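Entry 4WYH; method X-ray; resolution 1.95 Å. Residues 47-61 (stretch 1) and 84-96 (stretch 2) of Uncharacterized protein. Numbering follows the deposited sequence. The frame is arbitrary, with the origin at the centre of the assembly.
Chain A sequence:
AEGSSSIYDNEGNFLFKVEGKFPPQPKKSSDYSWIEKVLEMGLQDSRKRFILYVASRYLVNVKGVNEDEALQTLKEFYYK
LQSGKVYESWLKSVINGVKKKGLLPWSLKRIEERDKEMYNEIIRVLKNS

Stretch 1, residues 47-61: RKRFILYVASRYLVN
Stretch 2 84-96: GKVYESWLKSVIN

The two stretches meet as an oblique, mainly apolar helix-helix packing, 518 Å² buried over both sides, with one weak hydrogen bond at the end where stretch 2 is still extended. Stretch 1 is helical throughout 47-61. In stretch 2, Gly84 (phi/psi 133/172) leads into extended Lys85 and Val86 (-138/146 and -127/139), Tyr87 takes the N-cap position, and the helix runs from Glu88 through Asn96. The axes approach to 9.6 Å, with a signed crossing angle of -61°. CA-CA distances set the register: Lys48 to Val86 8.2 Å, Leu52 to Val94 6.5 Å and Ser56 to Ile95 5.9 Å, so the backbones come together from Lys48 to Ser56.

Stretch 1 is not a regular alpha-helix. Phe50 O accepts from both Val54 N (3.0 Å) and Ala55 N (2.9 Å), and Ser56 N reaches Ile51 O at 3.1 Å, the i to i+5 spacing of a pi-type turn; Val54 sits at -128/-67. Ser56, chi1 p, also donates from OG to Ile51 O at 2.8 Å. With its hydroxyl thus engaged within its own helix, this small residue fits where the helices are close, and its OG lies 3.3 Å from Val94 CG1.

Val94 (chi1 t) points toward stretch 1 and is buried; its CG1 also lies 4.1 Å from Leu52 CD1, with Leu52 in the t, p rotamer. Ile51 (m, t) points toward stretch 2, and its CG2 touches two residues, Trp90 CZ3 at 3.7 Å and Leu91 CD2 at 3.9 Å. Leu91 (m, t) leaves its backbone sideways, but its end comes nearer. Farther along, Val60 (t) places CG2 3.9 Å from CG2 of Ile95 (m, t).

Trp90, chi1 t and chi2 83°, has the largest area covered by the other stretch, 72 Å². Its CH2 lies 3.6 Å from Lys48 O, which sits at the ring edge near its plane, and 4.1 Å from Lys48 CB. That carbonyl still accepts from Leu52 N at 2.9 Å, so the indole packs against an intact helical turn.

Lys48, m then t throughout, extends along the exposed margin until NZ donates a weak hydrogen bond to Lys85 O at 3.2 Å. The acceptor is a backbone carbonyl, and the CA-to-CB bond of Lys85 points away from stretch 1. At Gly84, CA lies 4.4 Å from Arg47 NH2; an ideal CB would stand 3.0 Å from that NH2, and the backbone angles by themselves call for glycine.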

# COMPACT_ATOMS: atom_id res chain seq x y z
N ARG A 47 -4.43 6.01 -2.92
CA ARG A 47 -3.12 5.38 -3.22
C ARG A 47 -2.03 5.70 -2.28
O ARG A 47 -1.36 4.79 -1.81
CB ARG A 47 -2.63 5.70 -4.64
CG ARG A 47 -3.33 4.92 -5.70
CD ARG A 47 -2.99 5.46 -7.09
NE ARG A 47 -3.46 6.84 -7.26
CZ ARG A 47 -3.05 7.63 -8.23
NH1 ARG A 47 -2.14 7.21 -9.15
NH2 ARG A 47 -3.56 8.82 -8.32
N LYS A 48 -1.85 7.00 -1.95
CA LYS A 48 -0.75 7.37 -1.10
C LYS A 48 -0.96 6.89 0.34
O LYS A 48 -0.10 6.31 0.93
CB LYS A 48 -0.47 8.87 -1.20
CG LYS A 48 0.30 9.20 -2.47
CD LYS A 48 0.53 10.69 -2.57
CE LYS A 48 1.08 11.01 -3.94
NZ LYS A 48 1.28 12.48 -4.08
N ARG A 49 -2.16 7.05 0.85
CA ARG A 49 -2.46 6.51 2.19
C ARG A 49 -2.33 4.97 2.25
O ARG A 49 -1.80 4.46 3.23
CB ARG A 49 -3.89 6.93 2.58
CG ARG A 49 -3.99 8.42 2.71
CD ARG A 49 -5.25 8.83 3.50
NE ARG A 49 -6.47 8.16 3.05
CZ ARG A 49 -7.29 8.65 2.15
NH1 ARG A 49 -6.97 9.75 1.54
NH2 ARG A 49 -8.42 8.01 1.83
N PHE A 50 -2.75 4.25 1.21
CA PHE A 50 -2.63 2.78 1.15
C PHE A 50 -1.16 2.45 1.21
O PHE A 50 -0.76 1.59 1.93
CB PHE A 50 -3.23 2.23 -0.12
CG PHE A 50 -3.15 0.72 -0.22
CD1 PHE A 50 -3.91 -0.06 0.61
CD2 PHE A 50 -2.26 0.11 -1.06
CE1 PHE A 50 -3.86 -1.42 0.54
CE2 PHE A 50 -2.19 -1.29 -1.12
CZ PHE A 50 -2.99 -2.04 -0.30
N ILE A 51 -0.33 3.17 0.48
CA ILE A 51 1.14 2.99 0.60
C ILE A 51 1.71 3.26 1.98
O ILE A 51 2.45 2.44 2.53
CB ILE A 51 1.93 3.84 -0.47
CG1 ILE A 51 1.63 3.36 -1.89
CG2 ILE A 51 3.45 3.88 -0.17
CD1 ILE A 51 2.15 4.34 -2.95
N LEU A 52 1.36 4.38 2.58
CA LEU A 52 1.90 4.71 3.90
C LEU A 52 1.43 3.75 5.00
O LEU A 52 2.22 3.33 5.82
CB LEU A 52 1.51 6.13 4.27
CG LEU A 52 1.96 6.69 5.61
CD1 LEU A 52 3.48 6.57 5.73
CD2 LEU A 52 1.49 8.11 5.78
N TYR A 53 0.14 3.39 4.99
CA TYR A 53 -0.47 2.72 6.15
C TYR A 53 -0.53 1.24 6.02
O TYR A 53 -0.64 0.54 7.04
CB TYR A 53 -1.88 3.36 6.54
CG TYR A 53 -1.79 4.82 6.97
CD1 TYR A 53 -1.23 5.16 8.16
CD2 TYR A 53 -2.27 5.86 6.15
CE1 TYR A 53 -1.11 6.49 8.52
CE2 TYR A 53 -2.13 7.18 6.49
CZ TYR A 53 -1.52 7.50 7.67
OH TYR A 53 -1.41 8.79 8.08
N VAL A 54 -0.46 0.74 4.78
CA VAL A 54 -0.68 -0.65 4.54
C VAL A 54 0.46 -1.29 3.72
O VAL A 54 1.17 -2.15 4.24
CB VAL A 54 -2.06 -0.88 3.87
CG1 VAL A 54 -2.30 -2.34 3.67
CG2 VAL A 54 -3.17 -0.19 4.68
N ALA A 55 0.61 -0.92 2.47
CA ALA A 55 1.43 -1.71 1.58
C ALA A 55 2.90 -1.69 1.94
O ALA A 55 3.55 -2.73 1.96
CB ALA A 55 1.22 -1.25 0.16
N SER A 56 3.44 -0.53 2.25
CA SER A 56 4.86 -0.44 2.60
C SER A 56 5.18 -1.34 3.83
O SER A 56 6.13 -2.07 3.80
CB SER A 56 5.32 1.01 2.91
OG SER A 56 4.63 1.53 4.03
N ARG A 57 4.33 -1.25 4.86
CA ARG A 57 4.49 -2.03 6.08
C ARG A 57 4.34 -3.53 5.83
O ARG A 57 5.08 -4.30 6.37
CB ARG A 57 3.43 -1.60 7.06
CG ARG A 57 3.39 -0.09 7.31
CD ARG A 57 2.40 0.21 8.40
NE ARG A 57 2.32 1.60 8.68
CZ ARG A 57 1.65 2.10 9.70
NH1 ARG A 57 0.99 1.29 10.54
NH2 ARG A 57 1.60 3.42 9.85
N TYR A 58 3.39 -3.93 5.01
CA TYR A 58 3.28 -5.33 4.63
C TYR A 58 4.54 -5.86 3.95
O TYR A 58 5.13 -6.88 4.33
CB TYR A 58 2.10 -5.49 3.73
CG TYR A 58 2.01 -6.83 3.03
CD1 TYR A 58 1.78 -7.97 3.75
CD2 TYR A 58 2.21 -6.94 1.62
CE1 TYR A 58 1.73 -9.23 3.10
CE2 TYR A 58 2.17 -8.18 0.96
CZ TYR A 58 1.89 -9.29 1.70
OH TYR A 58 1.79 -10.51 1.17
N LEU A 59 4.97 -5.16 2.91
CA LEU A 59 6.11 -5.57 2.14
C LEU A 59 7.37 -5.69 3.01
O LEU A 59 8.07 -6.70 2.99
CB LEU A 59 6.33 -4.57 0.99
CG LEU A 59 5.28 -4.57 -0.13
CD1 LEU A 59 5.59 -3.46 -1.11
CD2 LEU A 59 5.32 -5.94 -0.76
N VAL A 60 7.63 -4.69 3.79
CA VAL A 60 8.84 -4.63 4.57
C VAL A 60 8.82 -5.52 5.83
O VAL A 60 9.79 -6.28 6.12
CB VAL A 60 9.12 -3.15 4.92
CG1 VAL A 60 10.27 -3.02 5.91
CG2 VAL A 60 9.39 -2.36 3.63
N ASN A 61 7.72 -5.46 6.57
CA ASN A 61 7.72 -6.02 7.92
C ASN A 61 7.05 -7.36 8.03
O ASN A 61 7.35 -8.12 8.96
CB ASN A 61 7.11 -5.01 8.90
CG ASN A 61 8.02 -3.82 9.09
OD1 ASN A 61 9.26 -3.89 8.93
ND2 ASN A 61 7.39 -2.68 9.37
N GLY A 84 -1.35 11.04 -11.81
CA GLY A 84 -0.83 11.49 -10.58
C GLY A 84 0.66 11.29 -10.56
O GLY A 84 1.23 10.69 -11.41
N LYS A 85 1.29 11.81 -9.54
CA LYS A 85 2.67 11.58 -9.39
C LYS A 85 3.10 11.29 -7.95
O LYS A 85 2.54 11.81 -6.99
CB LYS A 85 3.42 12.74 -9.93
CG LYS A 85 3.24 13.95 -9.07
CD LYS A 85 4.47 14.81 -9.24
CE LYS A 85 4.35 16.11 -8.49
NZ LYS A 85 3.91 17.20 -9.45
N VAL A 86 4.09 10.44 -7.85
CA VAL A 86 4.73 10.12 -6.58
C VAL A 86 6.28 10.32 -6.71
O VAL A 86 6.88 9.96 -7.72
CB VAL A 86 4.35 8.69 -6.08
CG1 VAL A 86 5.03 7.57 -6.91
CG2 VAL A 86 4.76 8.58 -4.62
N TYR A 87 6.90 10.91 -5.66
CA TYR A 87 8.36 11.06 -5.50
C TYR A 87 9.02 9.80 -5.01
O TYR A 87 8.56 9.19 -4.02
CB TYR A 87 8.67 12.17 -4.46
CG TYR A 87 8.31 13.58 -4.89
CD1 TYR A 87 9.30 14.50 -5.29
CD2 TYR A 87 6.98 14.01 -4.89
CE1 TYR A 87 8.96 15.82 -5.65
CE2 TYR A 87 6.64 15.32 -5.28
CZ TYR A 87 7.62 16.22 -5.63
OH TYR A 87 7.24 17.51 -5.99
N GLU A 88 10.11 9.42 -5.66
CA GLU A 88 10.94 8.35 -5.16
C GLU A 88 11.45 8.67 -3.75
O GLU A 88 11.57 7.79 -2.96
CB GLU A 88 12.12 8.03 -6.04
CG GLU A 88 11.73 7.09 -7.17
CD GLU A 88 12.92 6.52 -7.91
OE1 GLU A 88 14.08 6.72 -7.50
OE2 GLU A 88 12.68 5.86 -8.92
N SER A 89 11.78 9.91 -3.51
CA SER A 89 12.32 10.29 -2.21
C SER A 89 11.23 10.04 -1.12
O SER A 89 11.55 9.53 -0.01
CB SER A 89 12.80 11.75 -2.25
OG SER A 89 11.69 12.60 -2.12
N TRP A 90 9.96 10.31 -1.43
CA TRP A 90 8.87 9.99 -0.51
C TRP A 90 8.83 8.45 -0.26
O TRP A 90 8.81 8.00 0.86
CB TRP A 90 7.54 10.49 -1.04
CG TRP A 90 6.43 10.35 -0.13
CD1 TRP A 90 6.09 11.22 0.90
CD2 TRP A 90 5.41 9.35 -0.15
NE1 TRP A 90 4.95 10.80 1.52
CE2 TRP A 90 4.50 9.65 0.90
CE3 TRP A 90 5.14 8.25 -0.95
CZ2 TRP A 90 3.38 8.89 1.16
CZ3 TRP A 90 4.01 7.48 -0.66
CH2 TRP A 90 3.14 7.82 0.36
N LEU A 91 8.84 7.68 -1.32
CA LEU A 91 8.74 6.20 -1.22
C LEU A 91 9.87 5.59 -0.43
O LEU A 91 9.64 4.76 0.41
CB LEU A 91 8.63 5.57 -2.59
CG LEU A 91 7.32 5.86 -3.33
CD1 LEU A 91 7.38 5.43 -4.81
CD2 LEU A 91 6.14 5.19 -2.63
N LYS A 92 11.10 6.03 -0.70
CA LYS A 92 12.24 5.57 0.02
C LYS A 92 12.15 5.95 1.49
O LYS A 92 12.41 5.12 2.37
CB LYS A 92 13.54 6.12 -0.54
CG LYS A 92 13.78 5.79 -1.98
CD LYS A 92 15.15 6.34 -2.40
CE LYS A 92 15.58 5.85 -3.77
NZ LYS A 92 16.72 6.73 -4.19
N SER A 93 11.75 7.18 1.78
CA SER A 93 11.53 7.59 3.17
C SER A 93 10.45 6.76 3.91
O SER A 93 10.63 6.36 5.06
CB SER A 93 11.18 9.05 3.24
OG SER A 93 10.86 9.41 4.60
N VAL A 94 9.31 6.52 3.28
CA VAL A 94 8.32 5.64 3.88
C VAL A 94 8.87 4.26 4.22
O VAL A 94 8.63 3.74 5.31
CB VAL A 94 7.13 5.47 2.92
CG1 VAL A 94 6.15 4.45 3.48
CG2 VAL A 94 6.42 6.80 2.65
N ILE A 95 9.50 3.62 3.23
CA ILE A 95 10.05 2.27 3.36
C ILE A 95 11.05 2.26 4.52
O ILE A 95 10.97 1.39 5.35
CB ILE A 95 10.76 1.80 2.07
CG1 ILE A 95 9.74 1.58 0.95
CG2 ILE A 95 11.63 0.56 2.32
CD1 ILE A 95 10.41 1.62 -0.41
N ASN A 96 11.96 3.24 4.56
CA ASN A 96 12.92 3.29 5.67
C ASN A 96 12.22 3.49 6.99
O ASN A 96 12.56 2.80 7.94
CB ASN A 96 13.89 4.45 5.46
CG ASN A 96 14.99 4.45 6.51
OD1 ASN A 96 15.90 3.63 6.44
ND2 ASN A 96 14.92 5.37 7.46